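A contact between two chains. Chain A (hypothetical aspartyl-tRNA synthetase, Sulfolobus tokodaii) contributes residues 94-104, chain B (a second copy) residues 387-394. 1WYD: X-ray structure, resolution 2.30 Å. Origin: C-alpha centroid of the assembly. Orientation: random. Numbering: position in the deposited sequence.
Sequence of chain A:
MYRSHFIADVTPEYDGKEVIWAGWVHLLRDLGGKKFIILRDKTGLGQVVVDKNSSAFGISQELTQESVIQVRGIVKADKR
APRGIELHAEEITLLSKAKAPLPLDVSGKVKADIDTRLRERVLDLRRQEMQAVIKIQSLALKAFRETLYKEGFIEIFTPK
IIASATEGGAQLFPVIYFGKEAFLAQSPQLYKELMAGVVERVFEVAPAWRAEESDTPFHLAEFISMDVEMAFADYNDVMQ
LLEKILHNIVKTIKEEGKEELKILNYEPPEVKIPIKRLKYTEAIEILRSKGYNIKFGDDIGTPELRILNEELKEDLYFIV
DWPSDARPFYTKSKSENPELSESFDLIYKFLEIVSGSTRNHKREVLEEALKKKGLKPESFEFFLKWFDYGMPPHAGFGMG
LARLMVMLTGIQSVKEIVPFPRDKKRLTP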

# COMPACT_ATOMS: atom_id res chain seq x y z
N LEU A 94 18.32 -32.05 -1.90
CA LEU A 94 18.64 -31.06 -0.87
C LEU A 94 18.87 -29.71 -1.52
O LEU A 94 19.93 -29.47 -2.09
CB LEU A 94 19.89 -31.51 -0.10
CG LEU A 94 20.49 -30.82 1.16
CD1 LEU A 94 21.65 -29.88 0.82
CD2 LEU A 94 19.46 -30.09 2.02
N LEU A 95 17.91 -28.80 -1.43
CA LEU A 95 18.10 -27.47 -2.03
C LEU A 95 18.97 -26.53 -1.19
O LEU A 95 19.94 -25.96 -1.68
CB LEU A 95 16.75 -26.85 -2.37
CG LEU A 95 15.89 -27.82 -3.21
CD1 LEU A 95 14.43 -27.40 -3.26
CD2 LEU A 95 16.47 -28.07 -4.64
N SER A 96 18.63 -26.38 0.08
CA SER A 96 19.34 -25.47 0.97
C SER A 96 19.54 -26.20 2.27
O SER A 96 18.56 -26.57 2.94
CB SER A 96 18.51 -24.20 1.21
OG SER A 96 19.28 -23.14 1.75
N LYS A 97 20.80 -26.45 2.61
CA LYS A 97 21.17 -27.04 3.89
C LYS A 97 21.24 -25.98 5.01
O LYS A 97 21.97 -24.99 4.87
CB LYS A 97 22.53 -27.72 3.76
CG LYS A 97 22.94 -28.56 4.95
CD LYS A 97 24.16 -29.44 4.61
CE LYS A 97 23.92 -30.90 4.99
NZ LYS A 97 23.88 -31.06 6.48
N ALA A 98 20.49 -26.19 6.09
CA ALA A 98 20.51 -25.29 7.25
C ALA A 98 21.50 -25.74 8.33
O ALA A 98 21.68 -26.93 8.53
CB ALA A 98 19.11 -25.15 7.83
N LYS A 99 22.13 -24.81 9.03
CA LYS A 99 23.07 -25.15 10.10
C LYS A 99 22.35 -25.78 11.31
O LYS A 99 21.15 -25.51 11.55
CB LYS A 99 23.90 -23.92 10.51
CG LYS A 99 24.77 -23.35 9.37
CD LYS A 99 26.21 -22.98 9.79
CE LYS A 99 27.23 -24.04 9.30
NZ LYS A 99 28.27 -24.36 10.33
N ALA A 100 23.07 -26.65 12.03
CA ALA A 100 22.57 -27.31 13.25
C ALA A 100 23.44 -26.95 14.49
O ALA A 100 24.62 -26.71 14.36
CB ALA A 100 22.52 -28.82 13.05
N PRO A 101 22.85 -26.83 15.68
CA PRO A 101 21.40 -26.91 15.87
C PRO A 101 20.78 -25.55 15.53
O PRO A 101 21.50 -24.58 15.29
CB PRO A 101 21.28 -27.16 17.38
CG PRO A 101 22.46 -26.28 17.97
CD PRO A 101 23.57 -26.56 16.95
N LEU A 102 19.45 -25.50 15.53
CA LEU A 102 18.69 -24.26 15.38
C LEU A 102 18.80 -23.42 16.66
O LEU A 102 18.77 -23.98 17.76
CB LEU A 102 17.23 -24.61 15.10
CG LEU A 102 16.78 -25.21 13.77
CD1 LEU A 102 15.27 -25.18 13.79
CD2 LEU A 102 17.33 -24.47 12.55
N PRO A 103 18.95 -22.11 16.53
CA PRO A 103 18.95 -21.20 17.69
C PRO A 103 17.52 -20.87 18.22
O PRO A 103 17.36 -20.23 19.27
CB PRO A 103 19.62 -19.94 17.14
CG PRO A 103 19.26 -19.94 15.69
CD PRO A 103 19.21 -21.39 15.27
N LEU A 104 16.51 -21.30 17.48
CA LEU A 104 15.12 -21.08 17.82
C LEU A 104 14.29 -22.24 17.22
O LEU A 104 14.59 -22.72 16.12
CB LEU A 104 14.67 -19.73 17.27
CG LEU A 104 13.30 -19.21 17.69
CD1 LEU A 104 13.28 -17.70 17.72
CD2 LEU A 104 12.21 -19.74 16.74
N PHE B 387 20.59 -16.61 5.84
CA PHE B 387 20.85 -17.74 4.92
C PHE B 387 21.55 -18.95 5.55
O PHE B 387 21.78 -19.95 4.87
CB PHE B 387 21.63 -17.25 3.68
CG PHE B 387 20.87 -16.25 2.87
CD1 PHE B 387 20.75 -14.93 3.29
CD2 PHE B 387 20.22 -16.63 1.70
CE1 PHE B 387 20.02 -14.03 2.58
CE2 PHE B 387 19.50 -15.70 0.97
CZ PHE B 387 19.39 -14.40 1.43
N ASP B 388 21.84 -18.88 6.84
CA ASP B 388 22.32 -20.06 7.56
C ASP B 388 21.19 -21.03 7.89
O ASP B 388 21.45 -22.19 8.27
CB ASP B 388 23.02 -19.67 8.87
CG ASP B 388 24.39 -19.05 8.65
OD1 ASP B 388 24.73 -18.15 9.45
OD2 ASP B 388 25.18 -19.37 7.73
N TYR B 389 19.95 -20.57 7.78
CA TYR B 389 18.85 -21.38 8.27
C TYR B 389 17.76 -21.66 7.23
O TYR B 389 16.57 -21.41 7.48
CB TYR B 389 18.30 -20.80 9.56
CG TYR B 389 19.36 -20.68 10.64
CD1 TYR B 389 19.72 -19.44 11.16
CD2 TYR B 389 20.01 -21.82 11.13
CE1 TYR B 389 20.68 -19.33 12.15
CE2 TYR B 389 20.99 -21.73 12.10
CZ TYR B 389 21.33 -20.48 12.62
OH TYR B 389 22.31 -20.36 13.60
N GLY B 390 18.18 -22.21 6.10
CA GLY B 390 17.28 -22.70 5.06
C GLY B 390 16.59 -21.63 4.23
O GLY B 390 15.36 -21.56 4.21
N MET B 391 17.34 -20.78 3.55
CA MET B 391 16.66 -19.88 2.63
C MET B 391 16.43 -20.67 1.35
O MET B 391 17.34 -21.34 0.88
CB MET B 391 17.49 -18.61 2.36
CG MET B 391 17.39 -17.55 3.44
SD MET B 391 15.71 -16.96 3.77
CE MET B 391 15.54 -15.82 2.39
N PRO B 392 15.22 -20.63 0.78
CA PRO B 392 14.94 -21.40 -0.44
C PRO B 392 15.43 -20.65 -1.68
O PRO B 392 15.75 -19.45 -1.59
CB PRO B 392 13.41 -21.46 -0.44
CG PRO B 392 13.00 -20.16 0.13
CD PRO B 392 14.04 -19.87 1.22
N PRO B 393 15.46 -21.32 -2.83
CA PRO B 393 15.69 -20.60 -4.07
C PRO B 393 14.50 -19.70 -4.26
O PRO B 393 13.35 -20.10 -4.07
CB PRO B 393 15.70 -21.71 -5.12
CG PRO B 393 15.97 -22.95 -4.33
CD PRO B 393 15.22 -22.75 -3.06
N HIS B 394 14.77 -18.46 -4.61
CA HIS B 394 13.71 -17.51 -4.84
C HIS B 394 14.10 -16.54 -5.94
O HIS B 394 15.23 -16.55 -6.42
CB HIS B 394 13.33 -16.78 -3.54
CG HIS B 394 14.49 -16.09 -2.88
ND1 HIS B 394 15.56 -16.78 -2.35
CD2 HIS B 394 14.73 -14.78 -2.66
CE1 HIS B 394 16.41 -15.92 -1.82
NE2 HIS B 394 15.93 -14.70 -1.99
O HOH W 1 20.01 -20.59 2.86

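Contacts between largely irregular segments illustrate a general principle: where no continuous strand pairing forms across the contact, a few backbone carbonyls anchor the interface and small apolar surfaces fill the space around them. The contact between two copies of this hypothetical aspartyl-tRNA synthetase is a compact example, burying 473 Å² over both sides.

Two direct hydrogen bonds cross the contact, and both end on main-chain carbonyls of chain B. In the first, from the backbone amide, Lys A99 N donates to Asp B388 O at 2.8 Å with an N-H...O angle of 171°, so the bond is almost straight. The same carbonyl receives a second, softer approach: Ala A98 CA lies 3.4 Å from Asp B388 O, a CA-H...O contact with an angle of 129° at the hydrogen. One oxygen thus meets two successive residues of chain A. The other direct bond comes from a side chain. The CA-to-CB bond of Ser A96, its chi1 in the t well, points toward chain B, and Ser A96 OG donates to Met B391 O at 2.8 Å.

A water extends this second anchor. Water 1 donates to Ser A96 OG at 2.9 Å and accepts from Met B391 N, the water oxygen lying 2.8 Å from that nitrogen. The serine hydroxyl therefore acts as donor to the carbonyl of Met B391 and as acceptor from a water that is itself held by the amide of the same residue.

Close packing accompanies the polar links where the chains run nearest, with the CA atoms of Ala A98 and Tyr B389 4.4 Å apart. Ala A98 CB sits 3.5 Å from Gly B390 N, its methyl group resting against the backbone. Gly B390 has a phi of 74°, a conformation that by itself favours glycine.

Aromatic packing centres on Tyr B389, which has the largest covered area in the contact. Its CA-to-CB bond points sideways, but the ring end comes nearer to chain A. Pro A103 lies over one face: Pro A103 CD is 3.9 Å from the centroid of the Tyr B389 ring and 28° off the normal, a CH-pi arrangement in which a proline methylene meets the pi cloud. At the ring edge, Lys A99 O lies 3.8 Å from Tyr B389 CE2. Leu A102 adds apolar contact, Leu A102 CD2 to Tyr B389 CD2 at 4.0 Å. Farther along, Leu A95 CB and Pro B393 CD meet more loosely at 4.4 Å.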